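PDB 4AUR: LEOA from Escherichia coli, which is a bacterial dynamin-like GTPase of enterotoxigenic strains, probably hydrolysing GTP with a P-loop domain set on a long helical stalk. Local coordinates for residues A[318-323]-A[386-391]; A[322-327]-A[379-384]. All coordinates share one frame; numbering follows the deposited sequence.

Contact 1: A[318-323]-A[386-391]; sequences RIEVKR and TAVSQR
Glu320 and Val388 meet where helices 275-343 and 368-408 run side by side. The CG2 methyl of Val388 lies against the flat end of Glu320, 3.7 Å from CD. Glu320 extends its chain from a CG set anti to the backbone N (chi1 -159°), and this carries the carboxylate across to the other helix. There it also meets Arg391. The two side chains cross at about a right angle. Glu320 OE1 stands 3.7 Å from Arg391 NH1, at the guanidinium edge and in its plane. The carboxylate and guanidinium planes are 23° apart. This is a long salt bridge, with no hydrogen bond across the segments. On the more buried side, Val321 CG2 touches Val388 CG1 at 4.0 Å. Val388 thus uses both methyls, one on the charged partner and one on the apolar one. The two short helical segments are antiparallel, at 170° with axes 9.9 Å apart. They belong to the dynamin-like helical domain, an elongated helical bundle. A bend at chi3 lays the Arg391 guanidinium back over its own helix. One face looks toward Ala387 O and Val388 CA, both offset toward the rim. The salt bridge lies on the more exposed side of the contact, where water would be expected to weaken it. Deeper in, Ser389 OG donates to Thr386 O at 3.0 Å, one turn back, which ties down the hydroxyl of a buried residue. Two further helices cover the inner side: Val321 touches Met524 and Phe525 of helix 521-528, and Ser389 packs on Ile532 and Met535 of helix 530-544. Arg318 forms a salt bridge with Glu536.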
loop_
_atom_site.group_PDB
_atom_site.type_symbol
_atom_site.label_atom_id
_atom_site.label_comp_id
_atom_site.label_asym_id
_atom_site.label_seq_id
_atom_site.Cartn_x
_atom_site.Cartn_y
_atom_site.Cartn_z
ATOM N N ARG A 318 -30.080 14.685 14.022
ATOM C CA ARG A 318 -31.411 14.470 14.519
ATOM C C ARG A 318 -31.544 14.936 15.949
ATOM O O ARG A 318 -32.529 15.538 16.296
ATOM C CB ARG A 318 -31.815 13.012 14.396
ATOM C CG ARG A 318 -31.881 12.532 12.957
ATOM C CD ARG A 318 -32.921 11.461 12.766
ATOM N NE ARG A 318 -32.387 10.327 12.015
ATOM C CZ ARG A 318 -32.815 9.922 10.826
ATOM N NH1 ARG A 318 -33.777 10.550 10.174
ATOM N NH2 ARG A 318 -32.260 8.869 10.289
ATOM N N ILE A 319 -30.549 14.643 16.781
ATOM C CA ILE A 319 -30.564 15.045 18.191
ATOM C C ILE A 319 -30.640 16.561 18.320
ATOM O O ILE A 319 -31.284 17.080 19.213
ATOM C CB ILE A 319 -29.307 14.543 18.897
ATOM C CG1 ILE A 319 -29.504 13.105 19.309
ATOM C CG2 ILE A 319 -28.951 15.386 20.124
ATOM C CD1 ILE A 319 -28.218 12.436 19.740
ATOM N N GLU A 320 -29.973 17.268 17.420
ATOM C CA GLU A 320 -29.970 18.701 17.469
ATOM C C GLU A 320 -31.329 19.296 17.080
ATOM O O GLU A 320 -31.853 20.159 17.769
ATOM C CB GLU A 320 -28.872 19.265 16.585
ATOM C CG GLU A 320 -28.529 20.672 17.000
ATOM C CD GLU A 320 -27.404 21.269 16.201
ATOM O OE1 GLU A 320 -26.604 20.479 15.624
ATOM O OE2 GLU A 320 -27.336 22.529 16.177
ATOM N N VAL A 321 -31.898 18.832 15.986
ATOM C CA VAL A 321 -33.196 19.286 15.575
ATOM C C VAL A 321 -34.233 19.019 16.648
ATOM O O VAL A 321 -35.062 19.880 16.920
ATOM C CB VAL A 321 -33.592 18.612 14.268
ATOM C CG1 VAL A 321 -35.098 18.738 13.985
ATOM C CG2 VAL A 321 -32.752 19.212 13.146
ATOM N N LYS A 322 -34.197 17.851 17.264
ATOM C CA LYS A 322 -35.115 17.587 18.338
ATOM C C LYS A 322 -34.982 18.642 19.432
ATOM O O LYS A 322 -35.978 19.098 19.975
ATOM C CB LYS A 322 -34.881 16.196 18.905
ATOM C CG LYS A 322 -35.532 15.093 18.083
ATOM C CD LYS A 322 -34.817 13.766 18.236
ATOM C CE LYS A 322 -35.742 12.634 17.828
ATOM N NZ LYS A 322 -35.035 11.403 17.371
ATOM N N ARG A 323 -33.758 19.055 19.727
ATOM C CA ARG A 323 -33.520 20.023 20.772
ATOM C C ARG A 323 -34.083 21.387 20.402
ATOM O O ARG A 323 -34.643 22.092 21.247
ATOM C CB ARG A 323 -32.035 20.137 21.110
ATOM C CG ARG A 323 -31.803 20.309 22.610
ATOM C CD ARG A 323 -30.385 20.726 22.997
ATOM N NE ARG A 323 -29.353 20.008 22.248
ATOM C CZ ARG A 323 -28.647 20.530 21.239
ATOM N NH1 ARG A 323 -28.850 21.796 20.844
ATOM N NH2 ARG A 323 -27.727 19.785 20.615
ATOM N N THR A 386 -32.989 23.954 9.107
ATOM C CA THR A 386 -32.454 23.837 7.735
ATOM C C THR A 386 -30.914 23.994 7.729
ATOM O O THR A 386 -30.239 23.370 6.945
ATOM C CB THR A 386 -33.133 24.848 6.760
ATOM O OG1 THR A 386 -34.483 24.437 6.498
ATOM C CG2 THR A 386 -32.384 24.938 5.424
ATOM N N ALA A 387 -30.357 24.806 8.614
ATOM C CA ALA A 387 -28.913 24.966 8.655
ATOM C C ALA A 387 -28.223 23.728 9.199
ATOM O O ALA A 387 -27.078 23.481 8.849
ATOM C CB ALA A 387 -28.529 26.183 9.481
ATOM N N VAL A 388 -28.898 22.973 10.064
ATOM C CA VAL A 388 -28.358 21.721 10.594
ATOM C C VAL A 388 -28.191 20.722 9.461
ATOM O O VAL A 388 -27.151 20.081 9.313
ATOM C CB VAL A 388 -29.280 21.120 11.686
ATOM C CG1 VAL A 388 -29.008 19.630 11.931
ATOM C CG2 VAL A 388 -29.125 21.907 12.986
ATOM N N SER A 389 -29.227 20.607 8.653
ATOM C CA SER A 389 -29.214 19.698 7.539
ATOM C C SER A 389 -28.202 20.144 6.485
ATOM O O SER A 389 -27.699 19.327 5.698
ATOM C CB SER A 389 -30.606 19.614 6.924
ATOM O OG SER A 389 -30.719 20.594 5.933
ATOM N N GLN A 390 -27.895 21.433 6.470
ATOM C CA GLN A 390 -26.893 21.914 5.573
ATOM C C GLN A 390 -25.489 21.568 6.027
ATOM O O GLN A 390 -24.641 21.296 5.200
ATOM C CB GLN A 390 -26.997 23.417 5.373
ATOM C CG GLN A 390 -26.401 23.864 4.036
ATOM C CD GLN A 390 -27.394 23.800 2.880
ATOM O OE1 GLN A 390 -28.613 23.670 3.065
ATOM N NE2 GLN A 390 -26.872 23.909 1.676
ATOM N N ARG A 391 -25.234 21.602 7.324
ATOM C CA ARG A 391 -23.932 21.198 7.841
ATOM C C ARG A 391 -23.707 19.705 7.684
ATOM O O ARG A 391 -22.576 19.257 7.551
ATOM C CB ARG A 391 -23.769 21.583 9.305
ATOM C CG ARG A 391 -23.296 23.014 9.473
ATOM C CD ARG A 391 -23.087 23.397 10.932
ATOM N NE ARG A 391 -24.276 24.046 11.484
ATOM C CZ ARG A 391 -25.108 23.503 12.364
ATOM N NH1 ARG A 391 -24.912 22.268 12.848
ATOM N NH2 ARG A 391 -26.154 24.216 12.758
#

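Contact 2: A[322-327]-A[379-384]; sequences KRLAGE and DRFFEQ
Leu324 and Phe381 face each other across segments 322-327 and 379-384, their CA atoms 6.7 Å apart, the nearest pair. The segments are antiparallel, at 171°, and their axes approach to 10.1 Å. This is side-by-side helix packing in the dynamin-like helical domain, between helices 275-343 and 368-408. No hydrogen bond crosses it. Phe381 is the large apolar group of the contact. With chi1 at 168°, CG turned away from the backbone N, the ring reaches the facing helix. Leu324 meets the CD1-CE1 side of the ring through CB, while Ala325 meets the ring near CZ and CE2. Ala325 CA sits over one ring face, 4.1 Å from the centroid, in a CH-pi contact. Leu324 O lies over the same face, offset toward the rim. The ring therefore packs on the backbone of the facing helix as well as on side chains. Helix 521-528 closes the inner side: Met524 touches both Ala325 and Phe381, and the ring of Phe528 meets that of Phe381. On the more exposed side, Gln384 lies obliquely across the end of Leu324. Leu324 CD1 rests 3.9 Å from Gln384 CB, and CD2 lies 3.8 Å from Gln384 OE1. Ala325 CB packs against Phe381 CZ at 3.7 Å.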
loop_
_atom_site.group_PDB
_atom_site.type_symbol
_atom_site.label_atom_id
_atom_site.label_comp_id
_atom_site.label_asym_id
_atom_site.label_seq_id
_atom_site.Cartn_x
_atom_site.Cartn_y
_atom_site.Cartn_z
ATOM N N LYS A 322 -34.197 17.851 17.264
ATOM C CA LYS A 322 -35.115 17.587 18.338
ATOM C C LYS A 322 -34.982 18.642 19.432
ATOM O O LYS A 322 -35.978 19.098 19.975
ATOM C CB LYS A 322 -34.881 16.196 18.905
ATOM C CG LYS A 322 -35.532 15.093 18.083
ATOM C CD LYS A 322 -34.817 13.766 18.236
ATOM C CE LYS A 322 -35.742 12.634 17.828
ATOM N NZ LYS A 322 -35.035 11.403 17.371
ATOM N N ARG A 323 -33.758 19.055 19.727
ATOM C CA ARG A 323 -33.520 20.023 20.772
ATOM C C ARG A 323 -34.083 21.387 20.402
ATOM O O ARG A 323 -34.643 22.092 21.247
ATOM C CB ARG A 323 -32.035 20.137 21.110
ATOM C CG ARG A 323 -31.803 20.309 22.610
ATOM C CD ARG A 323 -30.385 20.726 22.997
ATOM N NE ARG A 323 -29.353 20.008 22.248
ATOM C CZ ARG A 323 -28.647 20.530 21.239
ATOM N NH1 ARG A 323 -28.850 21.796 20.844
ATOM N NH2 ARG A 323 -27.727 19.785 20.615
ATOM N N LEU A 324 -33.960 21.752 19.134
ATOM C CA LEU A 324 -34.559 22.991 18.637
ATOM C C LEU A 324 -36.083 22.942 18.619
ATOM O O LEU A 324 -36.730 23.930 18.901
ATOM C CB LEU A 324 -34.066 23.289 17.235
ATOM C CG LEU A 324 -32.573 23.500 17.133
ATOM C CD1 LEU A 324 -32.149 23.575 15.685
ATOM C CD2 LEU A 324 -32.147 24.740 17.898
ATOM N N ALA A 325 -36.650 21.805 18.244
ATOM C CA ALA A 325 -38.091 21.664 18.214
ATOM C C ALA A 325 -38.683 21.909 19.587
ATOM O O ALA A 325 -39.744 22.513 19.699
ATOM C CB ALA A 325 -38.488 20.297 17.721
ATOM N N GLY A 326 -37.976 21.444 20.612
ATOM C CA GLY A 326 -38.405 21.581 21.983
ATOM C C GLY A 326 -38.280 22.996 22.487
ATOM O O GLY A 326 -39.220 23.522 23.070
ATOM N N GLU A 327 -37.128 23.622 22.261
ATOM C CA GLU A 327 -36.986 25.048 22.506
ATOM C C GLU A 327 -38.102 25.836 21.802
ATOM O O GLU A 327 -38.658 26.772 22.373
ATOM C CB GLU A 327 -35.611 25.546 22.063
ATOM C CG GLU A 327 -34.458 25.076 22.963
ATOM C CD GLU A 327 -33.097 25.168 22.277
ATOM O OE1 GLU A 327 -32.962 25.913 21.269
ATOM O OE2 GLU A 327 -32.160 24.481 22.739
ATOM N N ASP A 379 -40.531 30.188 11.471
ATOM C CA ASP A 379 -39.483 30.508 10.550
ATOM C C ASP A 379 -38.112 30.351 11.229
ATOM O O ASP A 379 -37.258 29.671 10.719
ATOM C CB ASP A 379 -39.673 31.934 9.995
ATOM C CG ASP A 379 -40.736 32.027 8.853
ATOM O OD1 ASP A 379 -41.642 31.167 8.720
ATOM O OD2 ASP A 379 -40.659 33.007 8.078
ATOM N N ARG A 380 -37.888 30.953 12.385
ATOM C CA ARG A 380 -36.543 30.904 12.984
ATOM C C ARG A 380 -36.059 29.464 13.214
ATOM O O ARG A 380 -34.882 29.160 13.033
ATOM C CB ARG A 380 -36.498 31.702 14.279
ATOM C CG ARG A 380 -35.113 31.949 14.862
ATOM C CD ARG A 380 -35.181 33.130 15.837
ATOM N NE ARG A 380 -34.227 33.056 16.954
ATOM C CZ ARG A 380 -34.248 33.854 18.030
ATOM N NH1 ARG A 380 -35.175 34.803 18.168
ATOM N NH2 ARG A 380 -33.338 33.696 18.986
ATOM N N PHE A 381 -36.973 28.582 13.598
ATOM C CA PHE A 381 -36.650 27.173 13.830
ATOM C C PHE A 381 -36.393 26.480 12.497
ATOM O O PHE A 381 -35.375 25.825 12.309
ATOM C CB PHE A 381 -37.784 26.473 14.595
ATOM C CG PHE A 381 -37.668 24.971 14.629
ATOM C CD1 PHE A 381 -36.461 24.350 14.860
ATOM C CD2 PHE A 381 -38.780 24.177 14.434
ATOM C CE1 PHE A 381 -36.375 22.975 14.882
ATOM C CE2 PHE A 381 -38.695 22.802 14.464
ATOM C CZ PHE A 381 -37.494 22.200 14.692
ATOM N N PHE A 382 -37.310 26.662 11.564
ATOM C CA PHE A 382 -37.148 26.143 10.222
ATOM C C PHE A 382 -35.776 26.537 9.611
ATOM O O PHE A 382 -35.162 25.771 8.865
ATOM C CB PHE A 382 -38.350 26.566 9.359
ATOM C CG PHE A 382 -38.448 25.854 8.041
ATOM C CD1 PHE A 382 -38.060 24.521 7.898
ATOM C CD2 PHE A 382 -38.956 26.502 6.941
ATOM C CE1 PHE A 382 -38.158 23.866 6.673
ATOM C CE2 PHE A 382 -39.054 25.853 5.710
ATOM C CZ PHE A 382 -38.656 24.531 5.578
ATOM N N GLU A 383 -35.250 27.688 9.973
ATOM C CA GLU A 383 -33.969 28.110 9.441
ATOM C C GLU A 383 -32.811 27.473 10.206
ATOM O O GLU A 383 -31.917 26.885 9.612
ATOM C CB GLU A 383 -33.878 29.635 9.471
ATOM C CG GLU A 383 -34.939 30.309 8.593
ATOM C CD GLU A 383 -35.154 31.784 8.920
ATOM O OE1 GLU A 383 -34.297 32.358 9.646
ATOM O OE2 GLU A 383 -36.180 32.355 8.442
ATOM N N GLN A 384 -32.818 27.585 11.523
ATOM C CA GLN A 384 -31.828 26.896 12.338
ATOM C C GLN A 384 -31.786 25.413 11.943
ATOM O O GLN A 384 -30.722 24.866 11.695
ATOM C CB GLN A 384 -32.145 27.039 13.834
ATOM C CG GLN A 384 -31.951 28.438 14.414
ATOM C CD GLN A 384 -32.190 28.529 15.943
ATOM O OE1 GLN A 384 -33.200 28.057 16.499
ATOM N NE2 GLN A 384 -31.244 29.156 16.623
#

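Contacts 1 and 2 are successive steps along one antiparallel helix pair, with centres 8 Å apart. Both join helix 275-343 to helix 368-408, and they share Lys322 and Arg323. Along the chain the first helix passes through 318-323 and then 322-327. The chain returns through 379-384 before 386-391, so contact 2 is closer to the turn-round. The two touch where Val321 O packs on Phe381 CE1 at 3.9 Å. Helix 521-528 borders both. They lie about 38 and 47 Å from the chain centre. Together they join the two helices within the long helical stalk, away from the presumed nucleotide-binding P-loop domain.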